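Long-range contacts in lactate racemase (Thermoanaerobacterium thermosaccharolyticum, PDB 2YJG), which interconverts the D- and L-isomers of lactate with the help of a nickel-containing nucleotide cofactor: residues A277-S283 with I412-G418; A2-I6 with F15-D19; E39-K44 with I81-L85. One frame throughout, in Å; residues are numbered along the deposited sequence.

Contact 1. Residues A277-S283 with I412-G418; sequences ADIVITS and INVIPDG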
loop_
_atom_site.group_PDB
_atom_site.type_symbol
_atom_site.label_atom_id
_atom_site.label_comp_id
_atom_site.label_asym_id
_atom_site.label_seq_id
_atom_site.Cartn_x
_atom_site.Cartn_y
_atom_site.Cartn_z
ATOM N N ALA A 277 -9.588 38.142 32.183
ATOM C CA ALA A 277 -8.437 38.891 32.633
ATOM C C ALA A 277 -7.995 39.833 31.547
ATOM O O ALA A 277 -8.343 39.696 30.359
ATOM C CB ALA A 277 -7.287 37.962 32.979
ATOM N N ASP A 278 -7.208 40.806 31.955
ATOM C CA ASP A 278 -6.665 41.761 31.021
ATOM C C ASP A 278 -5.631 41.208 30.075
ATOM O O ASP A 278 -5.461 41.783 28.980
ATOM C CB ASP A 278 -6.020 42.904 31.770
ATOM C CG ASP A 278 -6.985 43.940 32.090
ATOM O OD1 ASP A 278 -7.345 44.699 31.156
ATOM O OD2 ASP A 278 -7.378 44.009 33.275
ATOM N N ILE A 279 -4.919 40.164 30.534
ATOM C CA ILE A 279 -3.864 39.449 29.766
ATOM C C ILE A 279 -4.097 37.939 29.880
ATOM O O ILE A 279 -4.394 37.416 30.958
ATOM C CB ILE A 279 -2.431 39.809 30.238
ATOM C CG1 ILE A 279 -2.162 41.304 30.136
ATOM C CG2 ILE A 279 -1.364 39.128 29.421
ATOM C CD1 ILE A 279 -0.767 41.734 30.832
ATOM N N VAL A 280 -3.984 37.252 28.752
ATOM C CA VAL A 280 -3.992 35.827 28.723
ATOM C C VAL A 280 -2.683 35.379 28.073
ATOM O O VAL A 280 -2.260 35.980 27.068
ATOM C CB VAL A 280 -5.156 35.317 27.859
ATOM C CG1 VAL A 280 -5.120 33.856 27.801
ATOM C CG2 VAL A 280 -6.542 35.853 28.335
ATOM N N ILE A 281 -2.054 34.331 28.611
ATOM C CA ILE A 281 -0.929 33.625 27.988
ATOM C C ILE A 281 -1.354 32.243 27.627
ATOM O O ILE A 281 -1.885 31.499 28.468
ATOM C CB ILE A 281 0.309 33.499 28.911
ATOM C CG1 ILE A 281 0.844 34.894 29.195
ATOM C CG2 ILE A 281 1.312 32.531 28.283
ATOM C CD1 ILE A 281 2.047 34.937 30.204
ATOM N N THR A 282 -1.208 31.894 26.357
ATOM C CA THR A 282 -1.557 30.534 25.930
ATOM C C THR A 282 -0.603 30.031 24.808
ATOM O O THR A 282 0.429 30.674 24.528
ATOM C CB THR A 282 -3.029 30.473 25.517
ATOM O OG1 THR A 282 -3.462 29.117 25.431
ATOM C CG2 THR A 282 -3.268 31.258 24.173
ATOM N N SER A 283 -0.890 28.843 24.297
ATOM C CA SER A 283 -0.059 28.225 23.251
ATOM C C SER A 283 -0.941 27.490 22.277
ATOM O O SER A 283 -2.148 27.377 22.475
ATOM C CB SER A 283 0.939 27.238 23.842
ATOM O OG SER A 283 0.346 26.001 24.019
ATOM N N ILE A 412 -3.340 37.788 35.208
ATOM C CA ILE A 412 -3.110 37.153 33.938
ATOM C C ILE A 412 -3.696 35.795 34.009
ATOM O O ILE A 412 -3.446 35.032 34.971
ATOM C CB ILE A 412 -1.584 36.952 33.664
ATOM C CG1 ILE A 412 -0.832 38.272 33.672
ATOM C CG2 ILE A 412 -1.315 36.219 32.327
ATOM C CD1 ILE A 412 0.695 38.084 33.844
ATOM N N ASN A 413 -4.451 35.438 32.985
ATOM C CA ASN A 413 -4.916 34.092 32.858
ATOM C C ASN A 413 -3.865 33.285 32.104
ATOM O O ASN A 413 -3.456 33.700 31.037
ATOM C CB ASN A 413 -6.261 34.042 32.105
ATOM C CG ASN A 413 -7.497 34.223 32.999
ATOM O OD1 ASN A 413 -8.565 34.672 32.526
ATOM N ND2 ASN A 413 -7.396 33.809 34.242
ATOM N N VAL A 414 -3.477 32.105 32.594
ATOM C CA VAL A 414 -2.521 31.216 31.887
ATOM C C VAL A 414 -3.204 29.968 31.438
ATOM O O VAL A 414 -3.734 29.212 32.251
ATOM C CB VAL A 414 -1.283 30.837 32.785
ATOM C CG1 VAL A 414 -0.280 29.936 31.990
ATOM C CG2 VAL A 414 -0.583 32.129 33.281
ATOM N N ILE A 415 -3.226 29.728 30.127
ATOM C CA ILE A 415 -3.868 28.561 29.584
ATOM C C ILE A 415 -2.750 27.834 28.832
ATOM O O ILE A 415 -2.512 28.135 27.653
ATOM C CB ILE A 415 -4.956 28.927 28.576
ATOM C CG1 ILE A 415 -5.895 30.026 29.148
ATOM C CG2 ILE A 415 -5.708 27.651 28.154
ATOM C CD1 ILE A 415 -7.116 30.364 28.250
ATOM N N PRO A 416 -2.055 26.899 29.501
ATOM C CA PRO A 416 -0.821 26.416 28.868
ATOM C C PRO A 416 -0.997 25.727 27.512
ATOM O O PRO A 416 -0.134 25.880 26.652
ATOM C CB PRO A 416 -0.198 25.463 29.895
ATOM C CG PRO A 416 -1.024 25.667 31.218
ATOM C CD PRO A 416 -2.274 26.382 30.875
ATOM N N ASP A 417 -2.098 25.018 27.313
ATOM C CA ASP A 417 -2.443 24.445 26.019
ATOM C C ASP A 417 -3.815 24.954 25.522
ATOM O O ASP A 417 -4.893 24.482 25.937
ATOM C CB ASP A 417 -2.417 22.948 26.104
ATOM C CG ASP A 417 -2.695 22.256 24.741
ATOM O OD1 ASP A 417 -3.286 22.883 23.827
ATOM O OD2 ASP A 417 -2.314 21.074 24.602
ATOM N N GLY A 418 -3.739 25.963 24.667
ATOM C CA GLY A 418 -4.902 26.635 24.126
ATOM C C GLY A 418 -5.817 25.812 23.216
ATOM O O GLY A 418 -6.984 26.152 23.041
#

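Contact 2. Residues A2-I6 with F15-D19; sequences ANIEI and FDLPD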
loop_
_atom_site.group_PDB
_atom_site.type_symbol
_atom_site.label_atom_id
_atom_site.label_comp_id
_atom_site.label_asym_id
_atom_site.label_seq_id
_atom_site.Cartn_x
_atom_site.Cartn_y
_atom_site.Cartn_z
ATOM N N ALA A 2 4.985 31.151 39.641
ATOM C CA ALA A 2 4.814 29.776 39.168
ATOM C C ALA A 2 5.813 29.533 38.014
ATOM O O ALA A 2 6.056 30.472 37.247
ATOM C CB ALA A 2 3.383 29.573 38.716
ATOM N N ASN A 3 6.433 28.337 37.951
ATOM C CA ASN A 3 7.243 27.989 36.790
ATOM C C ASN A 3 6.312 27.272 35.822
ATOM O O ASN A 3 5.876 26.149 36.067
ATOM C CB ASN A 3 8.464 27.141 37.160
ATOM C CG ASN A 3 9.432 27.873 38.073
ATOM O OD1 ASN A 3 9.842 29.018 37.820
ATOM N ND2 ASN A 3 9.810 27.205 39.152
ATOM N N ILE A 4 5.915 27.973 34.774
ATOM C CA ILE A 4 4.903 27.442 33.860
ATOM C C ILE A 4 5.606 26.852 32.616
ATOM O O ILE A 4 6.566 27.420 32.151
ATOM C CB ILE A 4 3.825 28.555 33.484
ATOM C CG1 ILE A 4 4.448 29.675 32.680
ATOM C CG2 ILE A 4 3.180 29.176 34.755
ATOM C CD1 ILE A 4 3.463 30.615 31.967
ATOM N N GLU A 5 5.210 25.656 32.188
ATOM C CA GLU A 5 5.725 25.049 30.983
ATOM C C GLU A 5 4.649 25.193 29.894
ATOM O O GLU A 5 3.507 24.773 30.087
ATOM C CB GLU A 5 6.071 23.591 31.156
ATOM C CG GLU A 5 7.331 23.295 31.972
ATOM C CD GLU A 5 7.870 21.871 31.726
ATOM O OE1 GLU A 5 7.150 21.030 31.126
ATOM O OE2 GLU A 5 9.030 21.606 32.119
ATOM N N ILE A 6 5.051 25.824 28.796
ATOM C CA ILE A 6 4.182 26.176 27.631
ATOM C C ILE A 6 4.717 25.451 26.382
ATOM O O ILE A 6 5.865 25.673 25.988
ATOM C CB ILE A 6 4.251 27.692 27.433
ATOM C CG1 ILE A 6 3.759 28.389 28.727
ATOM C CG2 ILE A 6 3.493 28.208 26.230
ATOM C CD1 ILE A 6 2.320 28.262 29.004
ATOM N N PHE A 15 8.830 29.491 31.710
ATOM C CA PHE A 15 8.588 30.853 32.040
ATOM C C PHE A 15 8.298 30.930 33.514
ATOM O O PHE A 15 7.383 30.270 33.978
ATOM C CB PHE A 15 7.379 31.333 31.269
ATOM C CG PHE A 15 7.171 32.800 31.334
ATOM C CD1 PHE A 15 8.250 33.679 31.186
ATOM C CD2 PHE A 15 5.895 33.321 31.511
ATOM C CE1 PHE A 15 8.070 35.050 31.234
ATOM C CE2 PHE A 15 5.701 34.690 31.542
ATOM C CZ PHE A 15 6.792 35.557 31.401
ATOM N N ASP A 16 9.053 31.760 34.217
ATOM C CA ASP A 16 8.760 32.051 35.620
ATOM C C ASP A 16 7.847 33.233 35.704
ATOM O O ASP A 16 8.273 34.331 35.383
ATOM C CB ASP A 16 10.050 32.380 36.329
ATOM C CG ASP A 16 9.925 32.303 37.809
ATOM O OD1 ASP A 16 8.781 32.294 38.297
ATOM O OD2 ASP A 16 10.991 32.268 38.477
ATOM N N LEU A 17 6.594 33.030 36.113
ATOM C CA LEU A 17 5.631 34.130 36.219
ATOM C C LEU A 17 5.195 34.268 37.688
ATOM O O LEU A 17 4.651 33.303 38.243
ATOM C CB LEU A 17 4.378 33.842 35.376
ATOM C CG LEU A 17 3.303 34.901 35.364
ATOM C CD1 LEU A 17 3.787 36.319 34.933
ATOM C CD2 LEU A 17 2.181 34.324 34.437
ATOM N N PRO A 18 5.405 35.433 38.288
ATOM C CA PRO A 18 5.112 35.533 39.708
ATOM C C PRO A 18 3.657 35.259 40.067
ATOM O O PRO A 18 2.724 35.823 39.435
ATOM C CB PRO A 18 5.468 36.971 40.055
ATOM C CG PRO A 18 5.996 37.621 38.789
ATOM C CD PRO A 18 6.248 36.550 37.822
ATOM N N ASP A 19 3.461 34.427 41.100
ATOM C CA ASP A 19 2.118 33.985 41.465
ATOM C C ASP A 19 1.130 35.140 41.665
ATOM O O ASP A 19 -0.053 35.026 41.333
ATOM C CB ASP A 19 2.163 33.147 42.772
ATOM C CG ASP A 19 2.969 31.847 42.656
ATOM O OD1 ASP A 19 3.104 31.205 41.571
ATOM O OD2 ASP A 19 3.440 31.397 43.726
#

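Contact 3. Residues E39-K44 with I81-L85; sequences EEDIVK and ITLPL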
loop_
_atom_site.group_PDB
_atom_site.type_symbol
_atom_site.label_atom_id
_atom_site.label_comp_id
_atom_site.label_asym_id
_atom_site.label_seq_id
_atom_site.Cartn_x
_atom_site.Cartn_y
_atom_site.Cartn_z
ATOM N N GLU A 39 -5.916 -0.472 24.954
ATOM C CA GLU A 39 -6.636 0.287 23.916
ATOM C C GLU A 39 -7.651 -0.608 23.227
ATOM O O GLU A 39 -8.790 -0.231 22.960
ATOM C CB GLU A 39 -5.656 0.863 22.905
ATOM C CG GLU A 39 -4.636 1.861 23.499
ATOM C CD GLU A 39 -3.718 2.495 22.454
ATOM O OE1 GLU A 39 -4.161 3.395 21.728
ATOM O OE2 GLU A 39 -2.562 2.059 22.298
ATOM N N GLU A 40 -7.245 -1.849 22.971
ATOM C CA GLU A 40 -8.097 -2.749 22.224
ATOM C C GLU A 40 -9.360 -3.066 23.033
ATOM O O GLU A 40 -10.444 -3.084 22.498
ATOM C CB GLU A 40 -7.247 -3.997 21.811
ATOM C CG GLU A 40 -7.965 -5.305 21.635
ATOM C CD GLU A 40 -6.989 -6.478 21.568
ATOM O OE1 GLU A 40 -6.009 -6.402 20.781
ATOM O OE2 GLU A 40 -7.198 -7.455 22.332
ATOM N N ASP A 41 -9.201 -3.336 24.344
ATOM C CA ASP A 41 -10.314 -3.607 25.202
ATOM C C ASP A 41 -11.230 -2.422 25.368
ATOM O O ASP A 41 -12.414 -2.584 25.584
ATOM C CB ASP A 41 -9.834 -4.124 26.579
ATOM C CG ASP A 41 -9.387 -5.600 26.513
ATOM O OD1 ASP A 41 -9.723 -6.275 25.552
ATOM O OD2 ASP A 41 -8.640 -6.055 27.385
ATOM N N ILE A 42 -10.702 -1.210 25.296
ATOM C CA ILE A 42 -11.593 -0.037 25.414
ATOM C C ILE A 42 -12.497 -0.014 24.202
ATOM O O ILE A 42 -13.696 0.197 24.317
ATOM C CB ILE A 42 -10.777 1.259 25.519
ATOM C CG1 ILE A 42 -10.127 1.346 26.887
ATOM C CG2 ILE A 42 -11.656 2.441 25.277
ATOM C CD1 ILE A 42 -9.223 2.480 27.002
ATOM N N VAL A 43 -11.905 -0.239 23.024
ATOM C CA VAL A 43 -12.642 -0.293 21.778
ATOM C C VAL A 43 -13.703 -1.409 21.778
ATOM O O VAL A 43 -14.858 -1.144 21.518
ATOM C CB VAL A 43 -11.715 -0.390 20.532
ATOM C CG1 VAL A 43 -12.549 -0.482 19.265
ATOM C CG2 VAL A 43 -10.786 0.810 20.496
ATOM N N LYS A 44 -13.331 -2.640 22.131
ATOM C CA LYS A 44 -14.306 -3.736 22.175
ATOM C C LYS A 44 -15.465 -3.456 23.138
ATOM O O LYS A 44 -16.622 -3.743 22.833
ATOM C CB LYS A 44 -13.637 -5.046 22.577
ATOM C CG LYS A 44 -12.758 -5.714 21.542
ATOM C CD LYS A 44 -13.594 -6.635 20.646
ATOM C CE LYS A 44 -14.332 -7.772 21.404
ATOM N NZ LYS A 44 -15.834 -8.055 21.024
ATOM N N ILE A 81 -5.556 0.069 15.197
ATOM C CA ILE A 81 -6.218 -0.604 16.286
ATOM C C ILE A 81 -7.709 -0.756 15.980
ATOM O O ILE A 81 -8.287 -1.847 16.090
ATOM C CB ILE A 81 -6.030 0.141 17.589
ATOM C CG1 ILE A 81 -4.541 0.086 18.037
ATOM C CG2 ILE A 81 -6.983 -0.475 18.619
ATOM C CD1 ILE A 81 -4.168 1.080 19.146
ATOM N N THR A 82 -8.322 0.325 15.531
ATOM C CA THR A 82 -9.778 0.383 15.430
ATOM C C THR A 82 -10.348 -0.346 14.219
ATOM O O THR A 82 -11.339 -1.044 14.352
ATOM C CB THR A 82 -10.263 1.842 15.394
ATOM O OG1 THR A 82 -9.589 2.525 14.343
ATOM C CG2 THR A 82 -10.018 2.546 16.750
ATOM N N LEU A 83 -9.715 -0.217 13.052
ATOM C CA LEU A 83 -10.247 -0.884 11.847
ATOM C C LEU A 83 -10.334 -2.420 11.932
ATOM O O LEU A 83 -11.377 -2.959 11.557
ATOM C CB LEU A 83 -9.500 -0.426 10.616
ATOM C CG LEU A 83 -9.907 0.978 10.169
ATOM C CD1 LEU A 83 -9.001 1.439 9.016
ATOM C CD2 LEU A 83 -11.476 1.033 9.763
ATOM N N PRO A 84 -9.270 -3.118 12.435
ATOM C CA PRO A 84 -9.441 -4.569 12.545
ATOM C C PRO A 84 -10.586 -4.981 13.460
ATOM O O PRO A 84 -11.212 -6.048 13.260
ATOM C CB PRO A 84 -8.124 -5.031 13.135
ATOM C CG PRO A 84 -7.126 -4.102 12.628
ATOM C CD PRO A 84 -7.852 -2.743 12.649
ATOM N N LEU A 85 -10.824 -4.201 14.500
ATOM C CA LEU A 85 -11.883 -4.558 15.458
ATOM C C LEU A 85 -13.234 -4.261 14.864
ATOM O O LEU A 85 -14.180 -5.021 15.045
ATOM C CB LEU A 85 -11.682 -3.815 16.775
ATOM C CG LEU A 85 -10.455 -4.210 17.587
ATOM C CD1 LEU A 85 -10.234 -3.199 18.699
ATOM C CD2 LEU A 85 -10.621 -5.611 18.088
#

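Contact 1. Residues A277-S283 with I412-G418
Ile279 to Ser283 and Ile412 to Ile415 are neighbouring strands in the parallel sheet of the C-terminal domain. The pairing runs through the backbone in a ladder. Asn413 N binds Ile279 O, Ile281 N binds Asn413 O, and Ile415 N binds Ile281 O at 2.8 Å. Ile279, Ile281, Ile412 and Val414 lie on one face of the sheet. There Ile279 and Ile412 run side by side, and CG2 of Ile412 reaches across to CG1 of Ile281, 4.0 Å away. Leu395 and Leu399 of helix 395-405 pack on this face. On the other face CD1 of Ile415 meets CG1 of Val280.

CB of Thr282 lies 3.2 Å from Ile415 O and 3.9 Å from Ile415 CB. With chi1 at -165°, OG1 swings away from its own backbone N. Thr282 OG1 donates to Ile415 O at 2.6 Å, in the carbonyl plane. The same OG1 of Thr282 lies 3.2 Å from CA of Gly418, which has no side chain to intervene.

Beyond the ladder Ser283 takes over. Ser283 OG donates to Pro416 O at 2.7 Å, tilted 17° from the carbonyl plane, and accepts a hydrogen bond from Gly285 N. Gly418 N adds a weak bond to Ser283 O. Ser283 N is buried here without a partner. This end lies near the probable substrate site: Gly418 is about 7 Å from the side chain of Lys298, which by similarity binds substrate. Backbone bonds join the middle of the pair, and apolar side chains pack on both faces. Where the regular pairing stops, two hydroxyls satisfy buried carbonyl oxygens and probably help set the course of the chain through Pro416.

Contact 2. Residues A2-I6 with F15-D19
Ile4 and Phe15 form a hydrogen-bonded antiparallel pair near the open end of the beta hairpin made by strands 3-8 and 11-16. Ile4 N binds Phe15 O at 2.8 Å, and Phe15 N binds Ile4 O at 3.1 Å. Asn3 and Asp16 are the next, non-hydrogen-bonded pair. Beyond them Leu17 N binds Ala2 O, which extends the ladder past the end of strand 11-16.

Ile4 and Phe15 share a face and point the same way. Chi1 of 66° places CG1 of Ile4 between the backbone N and the carbonyl carbon, where it comes within 3.7 Å of Phe15 CB. Ile4 CD1 then meets the Phe15 ring at its edge, in plane, 3.7 Å from Phe15 CD2. This face of the hairpin is turned to the C-terminal domain: Phe15 touches Ile281 and Leu395, and Ile4 touches Val414. On the other, exposed face Asn3 OD1 lies 3.3 Å from Asp16 CG, with amide and carboxylate planes 66° apart and no hydrogen bond.

Ala2, the first modelled residue, is gripped twice: its N donates to Leu17 O at 2.6 Å and to Asp19 OD1 at 2.7 Å, meeting the latter from above the carboxylate plane.

Contact 3. Residues E39-K44 with I81-L85
Val43 and Leu85 are at the heart of a helix-helix packing contact in the N-terminal domain, where the start of helix 39-48 lies against the early part of helix 79-91. The axes of these two short segments pass 10.1 Å apart and cross at -47°. Glu39 and Val43 on one side, and Ile81 and Leu85 on the other, are each four residues apart. This spacing and angle fit ridges-into-grooves packing. Both helices also rest on the mixed sheet: Val43 and Thr82 touch Leu237 and Ile247 of its last two strands.

No hydrogen bond crosses between the segments, and the touching is mostly by methyl groups. Chi1 of Val43 is 178°, which sets CG1 opposite the backbone N and leads it to CD1 of Leu85 at 3.6 Å. Leu85 CD1 also lies 3.8 Å from Glu40 O. CG2 of Val43 turns the other way, to CG2 of Thr82 at 4.2 Å, the two side chains crossing at about a right angle. Thr82 thus offers its methyl to this helix, while its OG1 is hydrogen-bonded to Glu168 OE1.

Lys44 lends its hydrocarbon part. It lies across Leu85, and Lys44 CD is 4.1 Å from Leu85 CD2. Its chain bends from chi2 onward, and NZ forms a salt bridge with Glu48. Glu39 crosses Ile81 at about a right angle and meets it mainly with its carboxylate. Its OE1 is held by the backbone N of Ile247, which helps to hold the carboxylate beside the isoleucine. CD1 of Ile81 lies 4.0 Å from Glu39 CB and 3.5 Å from Glu39 OE1.

From the N terminus, contact 2 comes first and closes the short loop of a hairpin. Contact 3 follows and closes a loop of 36 residues that includes strand 66-71. Contact 1 comes last and closes a long excursion of 128 residues through the C-terminal domain. The three are in series; none nests in or crosses another. Contacts 1 and 2 touch: Ile6 packs on Ser283 and Pro416, and Leu17 on Ile412 and Val414. The N-terminal hairpin therefore lies on the C-terminal domain's parallel sheet. Contact 3 stands apart in the N-terminal domain, its nearest atoms about 18 Å from contact 1 and about 23 Å from contact 2.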